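Local coordinates for protein NAD-dependent epimerase/dehydratase (Veillonella parvula DSM 2008, PDB 3R6D) that probably binds a nicotinamide adenine dinucleotide cofactor on a Rossmann-type domain and is thought to act as an NAD-dependent epimerase or dehydratase, at residues A[76-81]-A[102-107]; A[147-152]-A[201-206]; A[153-158]-A[173-178]. One frame throughout, in Å; residues are numbered along the deposited sequence.

Interaction 1. Residues A[76-81]-A[102-107]; sequences VVFVGA and RVIGVS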
loop_
_atom_site.group_PDB
_atom_site.type_symbol
_atom_site.label_atom_id
_atom_site.label_comp_id
_atom_site.label_asym_id
_atom_site.label_seq_id
_atom_site.Cartn_x
_atom_site.Cartn_y
_atom_site.Cartn_z
ATOM N N VAL A 76 -6.548 -4.346 10.708
ATOM C CA VAL A 76 -5.425 -4.039 9.850
ATOM C C VAL A 76 -5.781 -2.751 9.130
ATOM O O VAL A 76 -6.981 -2.504 8.833
ATOM C CB VAL A 76 -5.115 -5.201 8.864
ATOM C CG1 VAL A 76 -6.347 -5.626 8.002
ATOM C CG2 VAL A 76 -3.932 -4.860 7.953
ATOM N N VAL A 77 -4.770 -1.914 8.901
ATOM C CA VAL A 77 -4.933 -0.677 8.140
ATOM C C VAL A 77 -4.071 -0.763 6.887
ATOM O O VAL A 77 -2.885 -1.137 6.988
ATOM C CB VAL A 77 -4.558 0.550 9.017
ATOM C CG1 VAL A 77 -4.604 1.836 8.204
ATOM C CG2 VAL A 77 -5.540 0.647 10.199
ATOM N N PHE A 78 -4.657 -0.452 5.734
ATOM C CA PHE A 78 -3.909 -0.339 4.495
ATOM C C PHE A 78 -3.681 1.127 4.189
ATOM O O PHE A 78 -4.625 1.925 4.227
ATOM C CB PHE A 78 -4.675 -1.007 3.360
ATOM C CG PHE A 78 -3.949 -0.914 2.028
ATOM C CD1 PHE A 78 -2.879 -1.749 1.752
ATOM C CD2 PHE A 78 -4.344 0.021 1.065
ATOM C CE1 PHE A 78 -2.185 -1.657 0.533
ATOM C CE2 PHE A 78 -3.700 0.092 -0.179
ATOM C CZ PHE A 78 -2.615 -0.756 -0.450
ATOM N N VAL A 79 -2.426 1.508 3.924
ATOM C CA VAL A 79 -2.060 2.883 3.598
ATOM C C VAL A 79 -1.685 2.943 2.135
ATOM O O VAL A 79 -0.604 2.482 1.736
ATOM C CB VAL A 79 -0.918 3.403 4.500
ATOM C CG1 VAL A 79 -0.586 4.840 4.196
ATOM C CG2 VAL A 79 -1.275 3.264 5.959
ATOM N N GLY A 80 -2.588 3.481 1.318
ATOM C CA GLY A 80 -2.367 3.464 -0.117
ATOM C C GLY A 80 -1.256 4.366 -0.615
ATOM O O GLY A 80 -0.650 4.096 -1.638
ATOM N N ALA A 81 -1.000 5.443 0.095
ATOM C CA ALA A 81 0.059 6.371 -0.282
ATOM C C ALA A 81 0.894 6.758 0.945
ATOM O O ALA A 81 0.371 7.128 2.011
ATOM C CB ALA A 81 -0.563 7.604 -0.959
ATOM N N ARG A 102 -1.436 -3.553 13.241
ATOM C CA ARG A 102 -1.085 -4.094 11.899
ATOM C C ARG A 102 -1.320 -3.089 10.784
ATOM O O ARG A 102 -2.450 -2.585 10.630
ATOM C CB ARG A 102 -1.875 -5.367 11.634
ATOM C CG ARG A 102 -1.420 -6.121 10.392
ATOM C CD ARG A 102 -0.183 -6.951 10.679
ATOM N NE ARG A 102 0.249 -7.659 9.456
ATOM C CZ ARG A 102 1.093 -7.191 8.525
ATOM N NH1 ARG A 102 1.737 -6.029 8.686
ATOM N NH2 ARG A 102 1.286 -7.906 7.425
ATOM N N VAL A 103 -0.257 -2.770 10.040
ATOM C CA VAL A 103 -0.380 -1.786 8.953
ATOM C C VAL A 103 0.378 -2.296 7.731
ATOM O O VAL A 103 1.509 -2.774 7.850
ATOM C CB VAL A 103 0.022 -0.351 9.444
ATOM C CG1 VAL A 103 1.454 -0.279 9.917
ATOM C CG2 VAL A 103 -0.296 0.688 8.390
ATOM N N ILE A 104 -0.251 -2.211 6.552
ATOM C CA ILE A 104 0.401 -2.511 5.284
ATOM C C ILE A 104 0.382 -1.221 4.477
ATOM O O ILE A 104 -0.687 -0.638 4.289
ATOM C CB ILE A 104 -0.353 -3.639 4.529
ATOM C CG1 ILE A 104 -0.313 -4.940 5.331
ATOM C CG2 ILE A 104 0.250 -3.833 3.134
ATOM C CD1 ILE A 104 -1.328 -5.978 4.888
ATOM N N GLY A 105 1.541 -0.772 4.000
ATOM C CA GLY A 105 1.630 0.499 3.298
ATOM C C GLY A 105 2.394 0.369 1.994
ATOM O O GLY A 105 3.304 -0.459 1.882
ATOM N N VAL A 106 2.052 1.209 1.021
ATOM C CA VAL A 106 2.679 1.246 -0.270
ATOM C C VAL A 106 3.704 2.356 -0.372
ATOM O O VAL A 106 3.367 3.523 -0.167
ATOM C CB VAL A 106 1.598 1.406 -1.344
ATOM C CG1 VAL A 106 2.207 1.816 -2.647
ATOM C CG2 VAL A 106 0.821 0.078 -1.479
ATOM N N SER A 107 4.929 1.986 -0.747
ATOM C CA SER A 107 6.010 2.928 -0.980
ATOM C C SER A 107 6.642 2.634 -2.319
ATOM O O SER A 107 6.137 1.832 -3.104
ATOM C CB SER A 107 6.986 2.806 0.192
ATOM O OG SER A 107 8.015 3.752 0.132
#
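Phe78 and Ile104 stand on the same face of the sheet, on neighbouring parallel strands 76-79 and 102-107, and their side chains cross obliquely. With CG anti to the backbone N (chi1 180°), the Phe78 ring runs forward along the strand toward Val106, its end coming nearer the partner strand, and its CD1 lies 4.0 Å from Ile104 CG2. Farther along the ring, Phe78 CZ meets Val106 CG2 at 3.7 Å, again obliquely, so the ring spans two partner residues. At the start of the pair Val76 and Arg102 run side by side in the same direction, Val76 CG2 resting 3.7 Å from the aliphatic Arg102 CG. The Arg102 chain then bends at chi2 (80°) and carries its guanidinium away to Glu198, in a salt bridge, and to Asn148 O and Thr150 OG1. On the sheet face bearing Val77 and Val103, Val79 CG2 reaches diagonally back to Val103 CG2, also 3.7 Å away, while Gly105, paired with Val79, brings only its CA up to Val79 CB. Four backbone hydrogen bonds cross, from Val77 N to Arg102 O, Ile104 N to Val77 O, Val79 N to Ile104 O and Val106 N to Val79 O. Other main-chain groups pair outward, with strands 8-11 and 148-158. Joined through helix 85-96, the strands form a beta-alpha-beta crossover of the Rossmann-type sheet. Backbone bonds thus fix the register, and apolar side chains seal the buried core.

Interaction 2. Residues A[147-152]-A[201-206]; sequences LNYTIL and FHRTSI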
loop_
_atom_site.group_PDB
_atom_site.type_symbol
_atom_site.label_atom_id
_atom_site.label_comp_id
_atom_site.label_asym_id
_atom_site.label_seq_id
_atom_site.Cartn_x
_atom_site.Cartn_y
_atom_site.Cartn_z
ATOM N N LEU A 147 4.879 -0.161 15.141
ATOM C CA LEU A 147 3.762 -0.868 14.531
ATOM C C LEU A 147 4.250 -2.145 13.868
ATOM O O LEU A 147 5.427 -2.246 13.433
ATOM C CB LEU A 147 3.042 0.007 13.483
ATOM C CG LEU A 147 2.432 1.280 14.056
ATOM C CD1 LEU A 147 1.940 2.197 12.961
ATOM C CD2 LEU A 147 1.274 0.961 15.022
ATOM N N ASN A 148 3.358 -3.122 13.733
ATOM C CA ASN A 148 3.660 -4.300 12.970
ATOM C C ASN A 148 3.398 -3.990 11.488
ATOM O O ASN A 148 2.313 -4.275 10.947
ATOM C CB ASN A 148 2.853 -5.501 13.427
ATOM C CG ASN A 148 3.184 -6.727 12.618
ATOM O OD1 ASN A 148 4.175 -6.718 11.870
ATOM N ND2 ASN A 148 2.336 -7.745 12.665
ATOM N N TYR A 149 4.391 -3.355 10.848
ATOM C CA TYR A 149 4.257 -2.858 9.490
ATOM C C TYR A 149 4.734 -3.855 8.463
ATOM O O TYR A 149 5.679 -4.637 8.700
ATOM C CB TYR A 149 4.995 -1.511 9.319
ATOM C CG TYR A 149 6.500 -1.617 9.403
ATOM C CD1 TYR A 149 7.238 -1.981 8.280
ATOM C CD2 TYR A 149 7.193 -1.323 10.586
ATOM C CE1 TYR A 149 8.617 -2.098 8.313
ATOM C CE2 TYR A 149 8.584 -1.421 10.644
ATOM C CZ TYR A 149 9.280 -1.806 9.489
ATOM O OH TYR A 149 10.668 -1.912 9.474
ATOM N N THR A 150 4.119 -3.764 7.280
ATOM C CA THR A 150 4.748 -4.294 6.069
ATOM C C THR A 150 4.762 -3.159 5.056
ATOM O O THR A 150 3.684 -2.628 4.712
ATOM C CB THR A 150 3.944 -5.468 5.443
ATOM O OG1 THR A 150 3.544 -6.408 6.457
ATOM C CG2 THR A 150 4.769 -6.139 4.360
ATOM N N ILE A 151 5.951 -2.771 4.605
ATOM C CA ILE A 151 6.070 -1.806 3.522
ATOM C C ILE A 151 6.187 -2.589 2.239
ATOM O O ILE A 151 6.970 -3.547 2.161
ATOM C CB ILE A 151 7.270 -0.875 3.754
ATOM C CG1 ILE A 151 7.015 0.018 4.999
ATOM C CG2 ILE A 151 7.565 -0.066 2.484
ATOM C CD1 ILE A 151 8.267 0.707 5.490
ATOM N N LEU A 152 5.410 -2.211 1.211
ATOM C CA LEU A 152 5.526 -2.806 -0.124
ATOM C C LEU A 152 6.220 -1.810 -1.017
ATOM O O LEU A 152 5.691 -0.731 -1.292
ATOM C CB LEU A 152 4.118 -3.188 -0.664
ATOM C CG LEU A 152 3.368 -4.186 0.250
ATOM C CD1 LEU A 152 1.988 -4.399 -0.364
ATOM C CD2 LEU A 152 4.127 -5.467 0.401
ATOM N N PHE A 201 6.368 -10.911 6.910
ATOM C CA PHE A 201 5.795 -9.623 6.718
ATOM C C PHE A 201 5.783 -8.779 7.987
ATOM O O PHE A 201 5.250 -7.696 8.014
ATOM C CB PHE A 201 4.379 -9.803 6.172
ATOM C CG PHE A 201 4.350 -10.662 4.947
ATOM C CD1 PHE A 201 5.073 -10.294 3.811
ATOM C CD2 PHE A 201 3.688 -11.891 4.955
ATOM C CE1 PHE A 201 5.127 -11.113 2.720
ATOM C CE2 PHE A 201 3.733 -12.717 3.855
ATOM C CZ PHE A 201 4.446 -12.331 2.730
ATOM N N HIS A 202 6.352 -9.305 9.072
ATOM C CA HIS A 202 6.323 -8.637 10.358
ATOM C C HIS A 202 7.468 -7.628 10.432
ATOM O O HIS A 202 8.630 -8.013 10.589
ATOM C CB HIS A 202 6.495 -9.681 11.473
ATOM C CG HIS A 202 6.236 -9.147 12.849
ATOM N ND1 HIS A 202 7.165 -8.439 13.588
ATOM C CD2 HIS A 202 5.118 -9.196 13.611
ATOM C CE1 HIS A 202 6.622 -8.072 14.739
ATOM N NE2 HIS A 202 5.389 -8.535 14.788
ATOM N N ARG A 203 7.147 -6.337 10.340
ATOM C CA ARG A 203 8.151 -5.263 10.371
ATOM C C ARG A 203 9.200 -5.509 9.303
ATOM O O ARG A 203 10.400 -5.447 9.567
ATOM C CB ARG A 203 8.753 -5.092 11.760
ATOM C CG ARG A 203 7.693 -4.699 12.772
ATOM C CD ARG A 203 8.237 -4.523 14.194
ATOM N NE ARG A 203 9.332 -3.557 14.309
ATOM C CZ ARG A 203 9.208 -2.223 14.365
ATOM N NH1 ARG A 203 8.030 -1.640 14.236
ATOM N NH2 ARG A 203 10.293 -1.449 14.521
ATOM N N THR A 204 8.740 -5.681 8.074
ATOM C CA THR A 204 9.635 -5.821 6.946
ATOM C C THR A 204 9.189 -4.938 5.774
ATOM O O THR A 204 8.062 -4.458 5.729
ATOM C CB THR A 204 9.730 -7.283 6.497
ATOM O OG1 THR A 204 8.452 -7.673 6.043
ATOM C CG2 THR A 204 10.191 -8.198 7.607
ATOM N N SER A 205 10.114 -4.739 4.850
ATOM C CA SER A 205 9.906 -3.962 3.646
ATOM C C SER A 205 10.240 -4.840 2.455
ATOM O O SER A 205 11.397 -5.239 2.268
ATOM C CB SER A 205 10.833 -2.775 3.653
ATOM O OG SER A 205 10.632 -2.065 2.444
ATOM N N ILE A 206 9.213 -5.153 1.666
ATOM C CA ILE A 206 9.295 -6.197 0.643
ATOM C C ILE A 206 9.012 -5.555 -0.720
ATOM O O ILE A 206 8.001 -4.869 -0.883
ATOM C CB ILE A 206 8.243 -7.312 0.956
ATOM C CG1 ILE A 206 8.453 -7.900 2.363
ATOM C CG2 ILE A 206 8.283 -8.445 -0.079
ATOM C CD1 ILE A 206 9.857 -8.372 2.671
#
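One face of the Tyr149 ring is covered by the backbone of Arg203, whose CA stands 3.7 Å from the ring centroid and only 8° off the normal, a CH-pi contact; Ile151 N lies at the ring's edge. The Arg203 side chain bends at chi3 (56°) and crosses the tyrosine nearly at right angles, so that Tyr149 CE2 sits over one guanidinium face, while at the guanidinium edge NH1 donates to Leu147 O (2.8 Å), meeting that oxygen from above the carbonyl plane. NH1 also reaches Ser145 O. Asn148 OD1 lies over the His202 ring, offset toward its rim, 3.2 Å from His202 CD2. Thr150 OG1 donates along a lone pair of Phe201 O at 2.6 Å. From Thr204 on, the second segment is a strand and pairs in parallel with 148-152, through Thr204 N to Tyr149 O, Ile151 N to Thr204 O and Ile206 N to Ile151 O (2.8 Å). An alanine in place of Tyr149 would remove the ring under Arg203 and would probably leave the backbone there and its guanidinium less firmly held. The pairing extends the Rossmann-type parallel sheet with strand 204-209, and strand 102-108 is the other neighbour of 148-152. Helix 129-144 touches the face carrying Tyr149 and Ile151 through Leu142 and Arg143, whereas on helix 182-193 Leu152 meets Ile189 and Ile192, and Phe201 meets Ile192.

Interaction 3. Residues A[153-158]-A[173-178]; sequences RLTWLY and AQFNDA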
loop_
_atom_site.group_PDB
_atom_site.type_symbol
_atom_site.label_atom_id
_atom_site.label_comp_id
_atom_site.label_asym_id
_atom_site.label_seq_id
_atom_site.Cartn_x
_atom_site.Cartn_y
_atom_site.Cartn_z
ATOM N N ARG A 153 7.450 -2.130 -1.423
ATOM C CA ARG A 153 8.224 -1.275 -2.315
ATOM C C ARG A 153 7.867 -1.588 -3.761
ATOM O O ARG A 153 8.272 -2.626 -4.279
ATOM C CB ARG A 153 9.728 -1.456 -2.089
ATOM C CG ARG A 153 10.209 -0.955 -0.736
ATOM C CD ARG A 153 11.655 -1.310 -0.477
ATOM N NE ARG A 153 11.823 -2.707 -0.106
ATOM C CZ ARG A 153 12.552 -3.606 -0.773
ATOM N NH1 ARG A 153 13.070 -3.322 -1.980
ATOM N NH2 ARG A 153 12.726 -4.827 -0.255
ATOM N N LEU A 154 7.064 -0.722 -4.385
ATOM C CA LEU A 154 6.560 -1.017 -5.732
ATOM C C LEU A 154 7.447 -0.412 -6.772
ATOM O O LEU A 154 7.844 0.752 -6.657
ATOM C CB LEU A 154 5.136 -0.495 -5.911
ATOM C CG LEU A 154 4.122 -0.933 -4.834
ATOM C CD1 LEU A 154 2.726 -0.511 -5.243
ATOM C CD2 LEU A 154 4.169 -2.458 -4.605
ATOM N N THR A 155 7.724 -1.195 -7.827
ATOM C CA THR A 155 8.343 -0.670 -9.034
ATOM C C THR A 155 7.252 0.029 -9.893
ATOM O O THR A 155 6.168 0.295 -9.381
ATOM C CB THR A 155 9.154 -1.751 -9.716
ATOM O OG1 THR A 155 9.876 -1.158 -10.811
ATOM C CG2 THR A 155 8.296 -2.930 -10.203
ATOM N N TRP A 156 7.573 0.380 -11.138
ATOM C CA TRP A 156 6.695 1.268 -11.914
ATOM C C TRP A 156 5.385 0.586 -12.289
ATOM O O TRP A 156 5.401 -0.527 -12.806
ATOM C CB TRP A 156 7.457 1.719 -13.171
ATOM C CG TRP A 156 8.500 2.770 -12.819
ATOM C CD1 TRP A 156 9.814 2.565 -12.467
ATOM C CD2 TRP A 156 8.260 4.163 -12.683
ATOM N NE1 TRP A 156 10.412 3.762 -12.149
ATOM C CE2 TRP A 156 9.471 4.761 -12.264
ATOM C CE3 TRP A 156 7.129 4.973 -12.884
ATOM C CZ2 TRP A 156 9.586 6.150 -12.062
ATOM C CZ3 TRP A 156 7.243 6.353 -12.695
ATOM C CH2 TRP A 156 8.469 6.934 -12.298
ATOM N N LEU A 157 4.273 1.263 -12.039
ATOM C CA LEU A 157 2.954 0.630 -12.133
ATOM C C LEU A 157 2.284 0.806 -13.489
ATOM O O LEU A 157 2.468 1.802 -14.174
ATOM C CB LEU A 157 2.016 1.206 -11.086
ATOM C CG LEU A 157 2.429 0.937 -9.647
ATOM C CD1 LEU A 157 1.594 1.783 -8.661
ATOM C CD2 LEU A 157 2.257 -0.564 -9.313
ATOM N N TYR A 158 1.464 -0.170 -13.861
ATOM C CA TYR A 158 0.598 -0.053 -15.013
ATOM C C TYR A 158 -0.613 -0.963 -14.749
ATOM O O TYR A 158 -0.630 -1.718 -13.770
ATOM C CB TYR A 158 1.367 -0.395 -16.302
ATOM C CG TYR A 158 1.742 -1.856 -16.481
ATOM C CD1 TYR A 158 1.070 -2.648 -17.408
ATOM C CD2 TYR A 158 2.756 -2.451 -15.719
ATOM C CE1 TYR A 158 1.401 -3.976 -17.596
ATOM C CE2 TYR A 158 3.099 -3.793 -15.895
ATOM C CZ TYR A 158 2.429 -4.550 -16.857
ATOM O OH TYR A 158 2.777 -5.878 -17.061
ATOM N N ALA A 173 18.019 -7.403 -1.269
ATOM C CA ALA A 173 18.181 -8.116 -2.533
ATOM C C ALA A 173 18.143 -7.139 -3.717
ATOM O O ALA A 173 17.522 -6.072 -3.662
ATOM C CB ALA A 173 17.114 -9.138 -2.672
ATOM N N GLN A 174 18.827 -7.492 -4.794
ATOM C CA GLN A 174 18.695 -6.753 -6.050
ATOM C C GLN A 174 17.250 -6.719 -6.456
ATOM O O GLN A 174 16.563 -7.727 -6.378
ATOM C CB GLN A 174 19.404 -7.497 -7.173
ATOM C CG GLN A 174 20.858 -7.696 -6.949
ATOM C CD GLN A 174 21.505 -8.472 -8.042
ATOM O OE1 GLN A 174 21.216 -8.271 -9.219
ATOM N NE2 GLN A 174 22.425 -9.342 -7.663
ATOM N N PHE A 175 16.797 -5.555 -6.905
ATOM C CA PHE A 175 15.430 -5.400 -7.425
ATOM C C PHE A 175 15.579 -4.982 -8.890
ATOM O O PHE A 175 15.805 -3.809 -9.197
ATOM C CB PHE A 175 14.707 -4.319 -6.611
ATOM C CG PHE A 175 13.200 -4.256 -6.804
ATOM C CD1 PHE A 175 12.398 -3.928 -5.731
ATOM C CD2 PHE A 175 12.584 -4.347 -8.050
ATOM C CE1 PHE A 175 11.046 -3.820 -5.851
ATOM C CE2 PHE A 175 11.191 -4.245 -8.157
ATOM C CZ PHE A 175 10.427 -3.985 -7.020
ATOM N N ASN A 176 15.475 -5.957 -9.789
ATOM C CA ASN A 176 15.749 -5.698 -11.193
ATOM C C ASN A 176 14.500 -5.526 -12.050
ATOM O O ASN A 176 14.604 -5.186 -13.243
ATOM C CB ASN A 176 16.638 -6.818 -11.732
ATOM C CG ASN A 176 18.005 -6.833 -11.072
ATOM O OD1 ASN A 176 18.533 -7.890 -10.670
ATOM N ND2 ASN A 176 18.578 -5.683 -10.956
ATOM N N ASP A 177 13.326 -5.726 -11.469
ATOM C CA ASP A 177 12.082 -5.628 -12.239
ATOM C C ASP A 177 11.685 -4.170 -12.446
ATOM O O ASP A 177 11.499 -3.428 -11.457
ATOM C CB ASP A 177 10.939 -6.365 -11.529
ATOM C CG ASP A 177 11.180 -7.840 -11.384
ATOM O OD1 ASP A 177 11.998 -8.446 -12.138
ATOM O OD2 ASP A 177 10.531 -8.436 -10.463
ATOM N N ALA A 178 11.494 -3.776 -13.712
ATOM C CA ALA A 178 11.226 -2.396 -14.078
ATOM C C ALA A 178 9.754 -2.038 -14.003
ATOM O O ALA A 178 9.409 -0.853 -14.147
ATOM C CB ALA A 178 11.760 -2.098 -15.469
HETATM O O HOH W 1 15.295 -5.147 -2.298
#
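Thr155 OG1 donates a hydrogen bond to Asp177 O, 2.9 Å away, approaching in the carbonyl plane on a lone pair. The hydroxyl is placed there by a chi1 of -173°, which sets OG1 anti to the backbone N and leaves CG2 in the crowded position between N and the carbonyl carbon. The same side chain turns carbon toward Phe175, Thr155 CB lying 3.6 Å from Phe175 CE2 in an oblique crossing. Another part of the ring meets backbone: Arg153 O is in the ring plane at its edge, 3.4 Å from Phe175 CE1. Alongside, Trp156 CB approaches Ala178 O at 3.4 Å.

Farther out, the Arg153 side chain and Phe175 slide past one another in opposite directions, with guanidinium and ring planes 71° apart. Water 1 bridges the two segments, accepting from Arg153 NH1 (2.9 Å) and donating to Ala173 O. The guanidinium is itself held by Glu114, in a salt bridge, and by Ser205 O, while Phe115 packs edge-to-face with Phe175. Trp156 is fixed by Thr123 OG1 and an edge-to-face contact with Trp122.

Thr155 falls at the interruption in the C-terminal half of strand 148-158. Segment 173-178, part of the loop between strands 167-169 and 179-181, packs along this break and leads into 179-181, which pairs in parallel with the outer part of 148-158 in a Rossmann-type sheet.

How the interactions relate
Strand 148-158 connects all three contacts: interaction 2 uses its first half, interaction 3 its continuation, and strand 102-108 of interaction 1 lies beside it, bonded through Val103 O to Thr150 N and Gly105 O to Leu152 N. Interaction 1, nearest the centre of the chain, is a ladder of backbone bonds with hydrocarbon on both faces. Interaction 2 is also a parallel pairing but reaches the surface at His202, and there polar side chains and flat groups crossing one another's faces take over. Interaction 3, buried though farthest out, has no ladder and relies on one hydroxyl, an aromatic edge and a water. A probable backbone hydrogen bond, Arg153 N to Ile206 O, joins it to interaction 2.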